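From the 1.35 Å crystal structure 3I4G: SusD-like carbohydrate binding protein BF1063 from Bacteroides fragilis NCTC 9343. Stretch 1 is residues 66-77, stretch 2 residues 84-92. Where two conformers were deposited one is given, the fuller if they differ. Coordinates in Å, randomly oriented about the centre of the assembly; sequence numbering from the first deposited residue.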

# COMPACT_ATOMS: atom_id res chain seq x y z
N ARG A 66 0.17 16.29 -3.05
CA ARG A 66 -0.23 17.65 -3.47
C ARG A 66 0.37 18.70 -2.55
O ARG A 66 0.51 19.83 -2.96
CB ARG A 66 -1.75 17.80 -3.48
CG ARG A 66 -2.29 19.01 -4.27
CD ARG A 66 -3.59 19.60 -3.69
NE ARG A 66 -3.27 20.20 -2.41
CZ ARG A 66 -3.67 19.80 -1.23
NH1 ARG A 66 -4.64 18.90 -1.08
NH2 ARG A 66 -3.17 20.40 -0.16
N ARG A 67 0.62 18.36 -1.27
CA ARG A 67 1.18 19.34 -0.33
C ARG A 67 2.60 19.76 -0.74
O ARG A 67 3.09 20.78 -0.26
CB ARG A 67 1.14 18.84 1.11
CG ARG A 67 -0.30 18.63 1.58
CD ARG A 67 -0.47 17.87 2.86
NE ARG A 67 -0.01 16.50 2.70
CZ ARG A 67 -0.15 15.55 3.60
NH1 ARG A 67 -0.71 15.79 4.78
NH2 ARG A 67 0.28 14.33 3.32
N GLY A 68 3.25 18.99 -1.61
CA GLY A 68 4.50 19.42 -2.18
C GLY A 68 5.79 19.00 -1.53
O GLY A 68 5.83 18.28 -0.53
N GLU A 69 6.87 19.51 -2.11
CA GLU A 69 8.22 19.10 -1.76
C GLU A 69 8.64 19.50 -0.37
O GLU A 69 9.55 18.87 0.17
CB GLU A 69 9.22 19.66 -2.78
CG GLU A 69 9.05 19.07 -4.20
CD GLU A 69 9.63 19.96 -5.23
OE1 GLU A 69 9.06 21.06 -5.46
OE2 GLU A 69 10.61 19.54 -5.87
N ASN A 70 8.02 20.53 0.21
CA ASN A 70 8.35 20.93 1.57
C ASN A 70 7.50 20.23 2.62
O ASN A 70 7.74 20.35 3.83
CB ASN A 70 8.23 22.45 1.71
CG ASN A 70 9.25 23.20 0.88
OD1 ASN A 70 8.91 24.10 0.12
ND2 ASN A 70 10.51 22.81 1.00
N ASN A 71 6.56 19.41 2.19
CA ASN A 71 5.71 18.72 3.14
C ASN A 71 6.53 17.61 3.81
O ASN A 71 7.18 16.84 3.14
CB ASN A 71 4.48 18.12 2.49
CG ASN A 71 3.62 17.44 3.52
OD1 ASN A 71 3.76 16.25 3.72
ND2 ASN A 71 2.82 18.21 4.23
N PRO A 72 6.51 17.49 5.15
CA PRO A 72 7.39 16.49 5.79
C PRO A 72 7.07 15.05 5.44
O PRO A 72 7.95 14.19 5.53
CB PRO A 72 7.21 16.80 7.30
CG PRO A 72 6.83 18.26 7.32
CD PRO A 72 5.90 18.40 6.12
N PHE A 73 5.84 14.73 5.00
CA PHE A 73 5.57 13.36 4.59
C PHE A 73 6.38 13.03 3.36
O PHE A 73 7.08 12.04 3.30
CB PHE A 73 4.08 13.16 4.33
CG PHE A 73 3.67 11.75 4.02
CD1 PHE A 73 3.84 10.72 4.94
CD2 PHE A 73 3.02 11.46 2.82
CE1 PHE A 73 3.39 9.44 4.65
CE2 PHE A 73 2.58 10.21 2.55
CZ PHE A 73 2.74 9.21 3.45
N PHE A 74 6.31 13.90 2.36
CA PHE A 74 7.11 13.74 1.14
C PHE A 74 8.60 13.68 1.45
O PHE A 74 9.37 12.93 0.79
CB PHE A 74 6.77 14.89 0.18
CG PHE A 74 7.56 14.86 -1.09
CD1 PHE A 74 7.13 14.09 -2.18
CD2 PHE A 74 8.71 15.60 -1.22
CE1 PHE A 74 7.87 14.08 -3.38
CE2 PHE A 74 9.40 15.61 -2.41
CZ PHE A 74 8.97 14.86 -3.48
N LYS A 75 9.04 14.39 2.48
CA LYS A 75 10.44 14.41 2.83
C LYS A 75 10.95 13.05 3.33
O LYS A 75 12.16 12.87 3.37
CB LYS A 75 10.73 15.48 3.87
CG LYS A 75 10.60 16.87 3.34
CD LYS A 75 11.05 17.85 4.43
CE LYS A 75 10.90 19.27 4.00
NZ LYS A 75 11.44 20.23 5.02
N ILE A 76 10.09 12.11 3.69
CA ILE A 76 10.54 10.80 4.15
C ILE A 76 11.46 10.18 3.13
O ILE A 76 12.46 9.55 3.52
CB ILE A 76 9.33 9.89 4.43
CG1 ILE A 76 8.67 10.36 5.73
CG2 ILE A 76 9.79 8.44 4.54
CD1 ILE A 76 7.36 9.70 6.04
N SER A 77 11.17 10.30 1.82
CA SER A 77 12.02 9.67 0.81
C SER A 77 12.59 10.62 -0.23
O SER A 77 13.11 10.16 -1.26
CB SER A 77 11.25 8.56 0.11
OG SER A 77 10.16 9.08 -0.58
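Stretch 2, residues 84-92: DNAFIKRYW

Stretch 2 opens with two loop residues, D84 and N85, and then runs as a helix from A86 through W92 and beyond. It lies across the start of the weakly bonded helix of stretch 1, about 72-77, which continues later in the chain. The two N-to-C directions are nearly perpendicular, at 85°, and the axes approach to 9.2 Å. The contact runs from P72 to I76 on the helix of stretch 1 and from N85 to Y91 on stretch 2, with R67 and N71 touching the tip of F87. Together the two stretches bury 379 Å².

In stretch 1 a type I turn from G68 to N71 leads into the helix. G68 has phi/psi of 94/-177, where a side chain would jam against the carbonyl O of R67. N71 closes the turn, with N71 N bonding G68 O at 3.0 Å. N71 OD1 accepts from F73 N at 2.9 Å, capping the helix. N85 does the same for stretch 2. N85 OD1 accepts from F87 N at 2.9 Å and from I88 N at 3.1 Å. Both asparagines have the t rotamer at chi1.

N85 also ties the two stretches together. While N85 OD1 caps its own helix, N85 ND2 points across and donates to P72 O at 2.8 Å, with a nearly straight angle of 163°. This is the one hydrogen bond between the stretches. N85 ND2 also lies 3.7 Å from P72 CB. One amide group thus caps the start of its own helix and bonds it to the start of the other.

F87 is the main bump. Its CB points toward stretch 1, chi1 is m, and it has the largest covered area of any residue here, 102 Å². The ring enters a hollow formed by R67, N71, P72 and F73. F73 CB sits over one face of the F87 ring, 3.6 Å from its centroid and 5° off the normal, a CH-pi contact. The backbone is close as well, with F73 N 3.4 Å from F87 CE1. P72 CB packs against F87 CE1 at 3.8 Å. The tip of the ring reaches N71 and R67: F87 CZ is 4.1 Å from N71 OD1 and 4.2 Å from R67 NH1, which lies at the ring edge. At the base of the side chain, I76 CD1 meets F87 CB at 4.0 Å.

The F73 ring lies obliquely to that of F87. Their centroids are 5.2 Å apart, their planes meet at 46°, and F73 CD1 comes within 3.5 Å of F87 CD2. F73 then reaches one helical turn further along stretch 2, to Y91. Y91 OH lies at the edge of the F73 ring, 3.9 Å from F73 CE1, and F73 CE1 is 4.3 Å from Y91 CE2.

I76 fills the space beside F87. Its CB points sideways, but the end of the side chain comes nearer to stretch 2. I76 CG1 packs against I88 CG2 at 4.1 Å. F74 points away, and K89 and W92 take no part.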

# COMPACT_ATOMS: atom_id res chain seq x y z
N ASP A 84 13.22 14.54 13.66
CA ASP A 84 12.07 15.24 14.25
C ASP A 84 10.83 15.22 13.34
O ASP A 84 9.84 15.91 13.62
CB ASP A 84 12.44 16.69 14.60
CG ASP A 84 12.84 17.49 13.41
OD1 ASP A 84 12.93 16.93 12.28
OD2 ASP A 84 13.04 18.72 13.59
N ASN A 85 10.84 14.40 12.30
CA ASN A 85 9.71 14.33 11.37
C ASN A 85 8.43 13.85 12.06
O ASN A 85 8.45 12.80 12.75
CB ASN A 85 10.16 13.44 10.18
CG ASN A 85 9.13 13.33 9.09
OD1 ASN A 85 8.09 12.70 9.25
ND2 ASN A 85 9.44 13.92 7.94
N ALA A 86 7.32 14.57 11.88
CA ALA A 86 6.08 14.23 12.56
C ALA A 86 5.46 12.95 12.04
O ALA A 86 4.78 12.25 12.79
CB ALA A 86 5.08 15.36 12.39
N PHE A 87 5.67 12.61 10.78
CA PHE A 87 5.04 11.44 10.19
C PHE A 87 5.72 10.18 10.67
O PHE A 87 5.03 9.22 10.98
CB PHE A 87 5.02 11.56 8.66
CG PHE A 87 4.15 12.70 8.18
CD1 PHE A 87 4.64 13.98 8.14
CD2 PHE A 87 2.83 12.49 7.81
CE1 PHE A 87 3.82 15.04 7.72
CE2 PHE A 87 2.03 13.54 7.40
CZ PHE A 87 2.51 14.79 7.33
N ILE A 88 7.04 10.16 10.74
CA ILE A 88 7.71 8.96 11.24
C ILE A 88 7.34 8.79 12.72
O ILE A 88 7.22 7.65 13.20
CB ILE A 88 9.23 8.89 11.01
CG1 ILE A 88 10.01 9.88 11.88
CG2 ILE A 88 9.52 9.05 9.50
CD1 ILE A 88 11.56 9.82 11.71
N LYS A 89 7.17 9.88 13.47
CA LYS A 89 6.76 9.73 14.87
C LYS A 89 5.38 9.12 14.97
O LYS A 89 5.15 8.27 15.87
CB LYS A 89 6.82 11.06 15.60
CG LYS A 89 6.38 11.03 17.06
CD LYS A 89 7.30 10.18 17.91
CE LYS A 89 6.74 9.94 19.32
NZ LYS A 89 6.53 11.17 20.08
N ARG A 90 4.43 9.47 14.09
CA ARG A 90 3.11 8.83 14.11
C ARG A 90 3.20 7.34 13.86
O ARG A 90 2.55 6.55 14.54
CB ARG A 90 2.14 9.41 13.06
CG ARG A 90 1.62 10.82 13.33
CD ARG A 90 0.57 10.87 14.41
NE ARG A 90 -0.66 10.19 14.03
CZ ARG A 90 -1.66 9.87 14.86
NH1 ARG A 90 -1.62 10.19 16.15
NH2 ARG A 90 -2.73 9.23 14.40
N TYR A 91 3.92 6.95 12.81
CA TYR A 91 4.05 5.52 12.52
C TYR A 91 4.63 4.80 13.75
O TYR A 91 4.16 3.74 14.12
CB TYR A 91 4.91 5.28 11.32
CG TYR A 91 4.29 5.49 9.95
CD1 TYR A 91 3.25 4.68 9.52
CD2 TYR A 91 4.81 6.41 9.05
CE1 TYR A 91 2.75 4.77 8.23
CE2 TYR A 91 4.28 6.53 7.75
CZ TYR A 91 3.27 5.68 7.35
OH TYR A 91 2.83 5.81 6.05
N TRP A 92 5.68 5.37 14.33
CA TRP A 92 6.30 4.78 15.52
C TRP A 92 5.31 4.64 16.68
O TRP A 92 5.16 3.55 17.30
CB TRP A 92 7.46 5.65 15.97
CG TRP A 92 8.17 5.18 17.21
CD1 TRP A 92 7.83 5.44 18.50
CD2 TRP A 92 9.39 4.40 17.27
NE1 TRP A 92 8.74 4.85 19.36
CE2 TRP A 92 9.72 4.23 18.63
CE3 TRP A 92 10.24 3.86 16.31
CZ2 TRP A 92 10.86 3.53 19.05
CZ3 TRP A 92 11.37 3.15 16.74
CH2 TRP A 92 11.66 3.01 18.08